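PDB 2YKF: probable sensor histidine kinase pdtas from Mycobacterium tuberculosis, which is the GAF and PAS sensor region of a kinase that probably autophosphorylates on binding cyclic di-GMP, in mycobacterial adaptation to nutrient deprivation. Local coordinates for residues A[184-195]-A[211-219]; A[254-265]-A[277-287]. All coordinates share one frame; numbering follows the deposited sequence. Where two conformers were deposited one is given.

Contact 1 (A[184-195]-A[211-219])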
# COMPACT_ATOMS: atom_id res chain seq x y z
N ILE A 184 13.77 1.62 -5.25
CA ILE A 184 15.12 1.86 -5.87
C ILE A 184 16.12 0.91 -5.20
O ILE A 184 16.11 0.77 -3.97
CB ILE A 184 15.59 3.28 -5.56
CG1 ILE A 184 14.85 4.29 -6.44
CG2 ILE A 184 17.12 3.48 -5.83
CD1 ILE A 184 14.93 5.75 -5.97
N ARG A 185 16.94 0.21 -6.00
CA ARG A 185 17.99 -0.61 -5.43
C ARG A 185 19.32 0.11 -5.70
O ARG A 185 19.60 0.48 -6.84
CB ARG A 185 17.98 -2.02 -6.02
CG ARG A 185 19.11 -2.93 -5.53
CD ARG A 185 18.96 -3.25 -4.07
NE ARG A 185 20.27 -3.32 -3.43
CZ ARG A 185 21.05 -4.39 -3.42
NH1 ARG A 185 20.64 -5.51 -4.00
NH2 ARG A 185 22.22 -4.35 -2.80
N LEU A 186 20.09 0.35 -4.62
CA LEU A 186 21.43 0.98 -4.79
C LEU A 186 22.50 -0.10 -4.59
O LEU A 186 22.36 -0.91 -3.72
CB LEU A 186 21.69 2.05 -3.73
CG LEU A 186 20.85 3.29 -3.64
CD1 LEU A 186 21.62 4.32 -2.74
CD2 LEU A 186 20.65 3.84 -5.06
N ASP A 187 23.54 -0.08 -5.39
CA ASP A 187 24.65 -0.98 -5.17
C ASP A 187 25.59 -0.38 -4.13
O ASP A 187 25.35 0.73 -3.63
CB ASP A 187 25.38 -1.24 -6.50
CG ASP A 187 26.20 -0.04 -6.97
OD1 ASP A 187 26.44 0.93 -6.17
OD2 ASP A 187 26.62 -0.10 -8.14
N VAL A 188 26.69 -1.10 -3.80
CA VAL A 188 27.63 -0.66 -2.74
C VAL A 188 28.20 0.73 -2.94
O VAL A 188 28.52 1.39 -1.99
CB VAL A 188 28.85 -1.63 -2.51
CG1 VAL A 188 28.41 -2.84 -1.72
CG2 VAL A 188 29.54 -2.02 -3.88
N ASP A 189 28.32 1.18 -4.17
CA ASP A 189 28.86 2.53 -4.42
C ASP A 189 27.78 3.61 -4.45
O ASP A 189 28.09 4.74 -4.75
CB ASP A 189 29.60 2.58 -5.76
CG ASP A 189 30.78 1.61 -5.81
OD1 ASP A 189 31.43 1.41 -4.74
OD2 ASP A 189 31.03 1.05 -6.90
N GLY A 190 26.54 3.26 -4.16
CA GLY A 190 25.48 4.28 -4.15
C GLY A 190 24.93 4.56 -5.54
O GLY A 190 24.21 5.55 -5.75
N VAL A 191 25.27 3.68 -6.50
CA VAL A 191 24.78 3.74 -7.90
C VAL A 191 23.46 2.95 -8.00
O VAL A 191 23.36 1.85 -7.44
CB VAL A 191 25.85 3.16 -8.93
CG1 VAL A 191 25.26 3.12 -10.37
CG2 VAL A 191 27.17 4.00 -8.83
N VAL A 192 22.47 3.54 -8.65
CA VAL A 192 21.14 2.92 -8.82
C VAL A 192 21.25 1.76 -9.80
O VAL A 192 21.53 1.96 -10.98
CB VAL A 192 20.12 3.96 -9.37
CG1 VAL A 192 18.75 3.31 -9.68
CG2 VAL A 192 19.97 5.17 -8.43
N SER A 193 21.01 0.55 -9.33
CA SER A 193 21.02 -0.59 -10.19
C SER A 193 19.63 -0.91 -10.69
O SER A 193 19.49 -1.52 -11.77
CB SER A 193 21.66 -1.78 -9.47
OG SER A 193 20.73 -2.40 -8.58
N TYR A 194 18.58 -0.43 -9.98
CA TYR A 194 17.19 -0.58 -10.50
C TYR A 194 16.34 0.48 -9.85
O TYR A 194 16.50 0.73 -8.63
CB TYR A 194 16.57 -1.98 -10.16
CG TYR A 194 15.12 -2.05 -10.59
CD1 TYR A 194 14.79 -2.22 -11.95
CD2 TYR A 194 14.08 -1.80 -9.67
CE1 TYR A 194 13.47 -2.24 -12.38
CE2 TYR A 194 12.77 -1.81 -10.08
CZ TYR A 194 12.47 -2.03 -11.42
OH TYR A 194 11.18 -2.01 -11.83
N ALA A 195 15.48 1.11 -10.67
CA ALA A 195 14.45 2.08 -10.19
C ALA A 195 13.11 1.74 -10.85
O ALA A 195 13.01 1.60 -12.09
CB ALA A 195 14.88 3.54 -10.52
N GLU A 211 18.15 9.99 -16.78
CA GLU A 211 17.89 8.60 -16.34
C GLU A 211 18.23 8.44 -14.83
O GLU A 211 18.98 9.21 -14.27
CB GLU A 211 18.68 7.60 -17.22
CG GLU A 211 18.11 7.45 -18.64
CD GLU A 211 19.08 6.78 -19.63
OE1 GLU A 211 20.21 6.38 -19.22
OE2 GLU A 211 18.69 6.67 -20.83
N LEU A 212 17.70 7.43 -14.18
CA LEU A 212 18.13 7.20 -12.80
C LEU A 212 19.09 6.04 -12.73
O LEU A 212 20.09 6.11 -12.06
CB LEU A 212 16.91 6.92 -11.93
CG LEU A 212 16.94 7.20 -10.44
CD1 LEU A 212 17.70 8.50 -10.10
CD2 LEU A 212 15.44 7.23 -9.99
N GLU A 213 18.74 4.95 -13.39
CA GLU A 213 19.60 3.78 -13.44
C GLU A 213 20.99 4.06 -13.99
O GLU A 213 21.15 4.83 -14.92
CB GLU A 213 18.92 2.66 -14.24
CG GLU A 213 17.89 1.94 -13.39
CD GLU A 213 16.97 0.98 -14.17
OE1 GLU A 213 17.34 0.47 -15.28
OE2 GLU A 213 15.88 0.74 -13.63
N GLY A 214 21.98 3.46 -13.34
CA GLY A 214 23.38 3.72 -13.63
C GLY A 214 23.93 5.04 -13.11
O GLY A 214 25.04 5.39 -13.41
N VAL A 215 23.16 5.80 -12.33
CA VAL A 215 23.67 7.11 -11.86
C VAL A 215 23.83 7.01 -10.35
O VAL A 215 23.09 6.29 -9.71
CB VAL A 215 22.75 8.27 -12.24
CG1 VAL A 215 23.35 9.60 -11.80
CG2 VAL A 215 22.49 8.30 -13.76
N ASN A 216 24.84 7.70 -9.82
CA ASN A 216 24.98 7.84 -8.41
C ASN A 216 23.73 8.57 -7.86
O ASN A 216 23.36 9.62 -8.36
CB ASN A 216 26.28 8.61 -8.08
CG ASN A 216 26.46 8.79 -6.62
OD1 ASN A 216 25.88 9.70 -6.04
ND2 ASN A 216 27.19 7.85 -5.97
N LEU A 217 23.07 7.95 -6.90
CA LEU A 217 21.77 8.45 -6.40
C LEU A 217 21.87 9.85 -5.81
O LEU A 217 21.15 10.78 -6.23
CB LEU A 217 21.16 7.48 -5.37
CG LEU A 217 19.79 8.01 -4.87
CD1 LEU A 217 18.70 7.86 -5.89
CD2 LEU A 217 19.42 7.29 -3.66
N ILE A 218 22.81 10.04 -4.86
CA ILE A 218 23.07 11.39 -4.33
C ILE A 218 23.31 12.46 -5.41
O ILE A 218 22.72 13.53 -5.34
CB ILE A 218 24.19 11.38 -3.33
CG1 ILE A 218 23.73 10.57 -2.12
CG2 ILE A 218 24.63 12.81 -2.97
CD1 ILE A 218 22.26 11.02 -1.61
N ASP A 219 24.11 12.15 -6.43
CA ASP A 219 24.36 13.14 -7.51
C ASP A 219 23.11 13.56 -8.31
O ASP A 219 23.00 14.69 -8.75
CB ASP A 219 25.45 12.65 -8.44
CG ASP A 219 26.81 12.57 -7.74
OD1 ASP A 219 26.97 13.23 -6.65
OD2 ASP A 219 27.69 11.84 -8.26
O HOH W 1 24.27 7.64 -3.84

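Contact 2 (A[254-265]-A[277-287])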
# COMPACT_ATOMS: atom_id res chain seq x y z
N ASP A 254 10.98 18.21 0.27
CA ASP A 254 10.49 19.04 -0.85
C ASP A 254 11.56 19.17 -1.93
O ASP A 254 12.70 19.45 -1.61
CB ASP A 254 10.11 20.44 -0.33
CG ASP A 254 8.81 20.43 0.48
OD1 ASP A 254 8.10 19.37 0.67
OD2 ASP A 254 8.50 21.52 0.98
N ALA A 255 11.16 18.97 -3.18
CA ALA A 255 12.02 19.10 -4.31
C ALA A 255 11.20 19.51 -5.51
O ALA A 255 10.27 18.78 -5.94
CB ALA A 255 12.69 17.77 -4.62
N GLY A 256 11.55 20.65 -6.10
CA GLY A 256 10.98 20.96 -7.42
C GLY A 256 9.47 21.15 -7.45
O GLY A 256 8.81 20.83 -8.48
N GLY A 257 8.91 21.67 -6.36
CA GLY A 257 7.44 21.78 -6.26
C GLY A 257 6.75 20.51 -5.74
O GLY A 257 5.64 20.60 -5.31
N ALA A 258 7.44 19.35 -5.77
CA ALA A 258 6.92 18.05 -5.30
C ALA A 258 7.37 17.78 -3.85
O ALA A 258 8.27 18.44 -3.37
CB ALA A 258 7.45 16.93 -6.21
N THR A 259 6.71 16.87 -3.14
CA THR A 259 7.11 16.44 -1.80
C THR A 259 7.12 14.93 -1.88
O THR A 259 6.12 14.32 -2.32
CB THR A 259 6.10 16.85 -0.72
OG1 THR A 259 5.99 18.28 -0.72
CG2 THR A 259 6.58 16.36 0.75
N VAL A 260 8.26 14.33 -1.57
CA VAL A 260 8.32 12.88 -1.53
C VAL A 260 8.61 12.38 -0.10
O VAL A 260 9.23 13.11 0.72
CB VAL A 260 9.32 12.32 -2.52
CG1 VAL A 260 8.91 12.62 -3.93
CG2 VAL A 260 10.75 12.90 -2.23
N LEU A 261 8.17 11.18 0.21
CA LEU A 261 8.57 10.53 1.46
C LEU A 261 9.56 9.47 1.05
O LEU A 261 9.32 8.75 0.11
CB LEU A 261 7.41 9.78 2.16
CG LEU A 261 6.28 10.55 2.80
CD1 LEU A 261 5.29 9.51 3.43
CD2 LEU A 261 6.91 11.42 3.85
N LEU A 262 10.66 9.39 1.79
CA LEU A 262 11.71 8.42 1.47
C LEU A 262 11.88 7.54 2.66
O LEU A 262 11.87 8.06 3.81
CB LEU A 262 13.06 9.12 1.28
CG LEU A 262 13.20 10.04 0.10
CD1 LEU A 262 14.56 10.74 0.21
CD2 LEU A 262 13.13 9.25 -1.13
N ARG A 263 12.09 6.25 2.42
CA ARG A 263 12.50 5.33 3.48
C ARG A 263 13.73 4.50 3.00
O ARG A 263 13.70 3.89 1.92
CB ARG A 263 11.37 4.40 3.84
CG ARG A 263 11.81 3.46 4.91
CD ARG A 263 10.85 2.43 5.15
NE ARG A 263 11.44 1.41 6.02
CZ ARG A 263 10.81 0.29 6.29
NH1 ARG A 263 9.62 0.07 5.72
NH2 ARG A 263 11.37 -0.60 7.10
N THR A 264 14.84 4.55 3.76
CA THR A 264 16.05 3.85 3.37
C THR A 264 16.19 2.62 4.29
O THR A 264 15.73 2.62 5.45
CB THR A 264 17.31 4.75 3.52
OG1 THR A 264 17.45 5.16 4.91
CG2 THR A 264 17.11 6.06 2.68
N LEU A 265 16.82 1.59 3.73
CA LEU A 265 17.04 0.28 4.38
C LEU A 265 18.40 -0.19 3.93
O LEU A 265 18.60 -0.46 2.76
CB LEU A 265 16.06 -0.77 3.85
CG LEU A 265 14.68 -0.61 4.36
CD1 LEU A 265 14.02 0.19 3.22
CD2 LEU A 265 14.10 -2.04 4.51
N ALA A 277 18.17 -0.47 -0.12
CA ALA A 277 16.86 -0.33 -0.81
C ALA A 277 16.38 1.03 -0.35
O ALA A 277 16.66 1.44 0.78
CB ALA A 277 15.86 -1.46 -0.40
N ILE A 278 15.69 1.74 -1.25
CA ILE A 278 15.07 2.97 -0.92
C ILE A 278 13.64 2.89 -1.43
O ILE A 278 13.39 2.63 -2.62
CB ILE A 278 15.83 4.18 -1.54
CG1 ILE A 278 17.27 4.22 -0.97
CG2 ILE A 278 15.09 5.54 -1.29
CD1 ILE A 278 18.07 5.36 -1.44
N LEU A 279 12.71 3.18 -0.54
CA LEU A 279 11.29 3.28 -0.97
C LEU A 279 10.93 4.74 -1.04
O LEU A 279 11.40 5.55 -0.24
CB LEU A 279 10.39 2.57 0.01
CG LEU A 279 10.91 1.19 0.44
CD1 LEU A 279 9.93 0.73 1.51
CD2 LEU A 279 10.89 0.27 -0.72
N ILE A 280 10.17 5.10 -2.06
CA ILE A 280 9.79 6.51 -2.24
C ILE A 280 8.33 6.63 -2.56
O ILE A 280 7.78 5.80 -3.25
CB ILE A 280 10.68 7.21 -3.30
CG1 ILE A 280 10.29 8.70 -3.49
CG2 ILE A 280 10.67 6.48 -4.63
CD1 ILE A 280 11.25 9.41 -4.50
N ARG A 281 7.67 7.65 -1.99
CA ARG A 281 6.26 7.83 -2.32
C ARG A 281 6.08 9.32 -2.63
O ARG A 281 6.42 10.14 -1.80
CB ARG A 281 5.37 7.50 -1.12
CG ARG A 281 3.88 7.67 -1.53
CD ARG A 281 2.85 7.45 -0.40
NE ARG A 281 1.55 7.39 -1.10
CZ ARG A 281 0.34 7.52 -0.53
NH1 ARG A 281 0.22 7.65 0.80
NH2 ARG A 281 -0.76 7.43 -1.32
N ASP A 282 5.59 9.64 -3.82
CA ASP A 282 5.18 11.03 -4.12
C ASP A 282 3.96 11.43 -3.30
O ASP A 282 2.83 10.93 -3.47
CB ASP A 282 4.95 11.16 -5.63
CG ASP A 282 4.55 12.59 -6.04
OD1 ASP A 282 4.29 13.41 -5.13
OD2 ASP A 282 4.51 12.88 -7.27
N VAL A 283 4.16 12.30 -2.34
CA VAL A 283 3.02 12.71 -1.54
C VAL A 283 2.57 14.20 -1.81
O VAL A 283 2.01 14.84 -0.95
CB VAL A 283 3.27 12.48 -0.05
CG1 VAL A 283 3.45 10.98 0.21
CG2 VAL A 283 4.49 13.26 0.42
N THR A 284 2.93 14.72 -2.95
CA THR A 284 2.60 16.10 -3.31
C THR A 284 1.11 16.43 -3.09
O THR A 284 0.80 17.43 -2.44
CB THR A 284 2.98 16.35 -4.77
OG1 THR A 284 4.37 16.04 -4.93
CG2 THR A 284 2.77 17.86 -5.18
N GLU A 285 0.23 15.56 -3.59
CA GLU A 285 -1.21 15.78 -3.52
C GLU A 285 -1.80 15.09 -2.31
O GLU A 285 -2.93 15.33 -1.98
CB GLU A 285 -1.92 15.27 -4.79
CG GLU A 285 -1.15 15.62 -6.11
CD GLU A 285 -1.02 17.12 -6.32
OE1 GLU A 285 -1.87 17.83 -5.74
OE2 GLU A 285 -0.09 17.58 -7.00
N VAL A 286 -1.06 14.19 -1.69
CA VAL A 286 -1.57 13.47 -0.52
C VAL A 286 -1.42 14.40 0.69
O VAL A 286 -2.36 14.58 1.44
CB VAL A 286 -0.86 12.09 -0.32
CG1 VAL A 286 -1.43 11.39 0.91
CG2 VAL A 286 -1.02 11.21 -1.59
N LYS A 287 -0.22 14.92 0.88
CA LYS A 287 0.09 16.14 1.66
C LYS A 287 -1.03 17.19 1.67
O LYS A 287 -1.41 17.67 2.73
CB LYS A 287 1.41 16.77 1.15
CG LYS A 287 2.04 17.80 2.08
CD LYS A 287 3.21 18.56 1.43
CE LYS A 287 3.64 19.71 2.35
NZ LYS A 287 4.96 20.28 1.93

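Contact 1 (A[184-195]-A[211-219])
The first hairpin of the PAS-like domain meets the connector that leads into helix 217-221, and a single backbone bridge between Val191 and Asn216 marks the join. Three backbone hydrogen bonds define it: Val192 N to Val215 O at 3.0 Å, Gly214 N to Val192 O at 2.8 Å and Leu217 N to Gly190 O at 2.9 Å. Gly214 lies inside the type II turn from Leu212 to Val215, so the turn itself presents an N-H and a carbonyl to Val192. Val192 sends its two methyls to different partners. CG1, anti to the backbone N (chi1 175°), lies over Glu213 CA, whereas CG2 approaches Leu217 CD1 at 3.9 Å and also packs on Leu212. Farther in, Leu186 and Leu217 cross at about a right angle, with Leu186 CD2 3.7 Å from Leu217 CB, and Leu212 CD2 reaches Ala195 CB at 3.8 Å.

At the outer margin the extended chain of Glu213 runs alongside Tyr194, its carboxylate plane 35° from the ring. OE2 accepts from Ala195 N at 3.0 Å on its anti side, and the N-H...O angle of 172° makes this a nearly straight bond. That amide follows the classic bulge in which Ser193 and Tyr194 both face Arg185. At the other end, Asn216 is the N-cap: its OD1 takes Asp219 N at 3.0 Å in the amide plane, on a lone pair. A water accepts from Ile218 N and donates to Gly190 O, which thus has two donors. Tyr203 of helix 197-205 packs on Leu212 and Leu217. The sheet order 2-1-5-4-3, with helices between its second and third strands, is that of a PAS fold.

Contact 2 (A[254-265]-A[277-287])
The carboxylate of Asp254 pairs with Lys287 in a long salt bridge, OD1 to NZ 3.5 Å, the two side chains crossing at about a right angle, and Thr259 OG1 donates to that same OD1 at 2.8 Å from 48° above the carboxylate plane. A second carboxylate, Asp282, gathers both donors of Thr284 on OD1: the hydroxyl OG1 at 2.6 Å on the syn side, and the backbone N nearly along the C-O axis, which forms an Asx turn. With its proton given to Asp282, Thr284 OG1 accepts from Thr259 N at 3.1 Å, a relay that joins the strand to the weakly bonded turn of helix at about 284-287. Of the guanidinium groups, that of Arg281 has Val286 CG2 over one face, near the rim, and that of Arg263 is approached obliquely by Leu279 CD1.

Strands 258-265 and 277-282 are antiparallel, their segment axes 4.6 Å apart at 155°. Paired N-H and C=O bonds link Leu261 with Arg281, Arg263 with Leu279 and Leu265 with Ala277. On one face Leu262 and Ile280 lie side by side, CD2 to CG1 3.7 Å; the Ile280 CG1 branch points there because it is anti to the backbone N (chi1 -180°). On the face that carries Leu261 and Arg281, Leu261 CG is met by CG1 of Val283, just past the strand, at 3.9 Å.

Helix 197-205 packs on Ile280, while strands 250-255 and 183-186 flank the pair on its two sides. Arg263 forms a salt bridge with Glu30 of helix 18-38, and Glu285 bonds to His25 of the second subunit.

Both contacts reach the same antiparallel sheet, contact 1 with one of its segments and contact 2 with both, since strands 183-186 and 272-282 are neighbours in it: Ile184 N lies 2.8 Å from Ile278 O, a probable hydrogen bond. Their centres are about 17 Å apart. Contact 2 is the more buried, with 13 of 19 touching residues buried against 7 of 15, and has the larger interface, 838 against 568 Å². It rests on regular hairpin pairing, its charged groups mainly near 284-287. Contact 1 instead joins an outer hairpin to a loop and helix start through three backbone bonds, the Glu213 carboxylate and an apolar patch around Leu217; the N-cap lies within 211-219. Only contact 2 touches the second subunit.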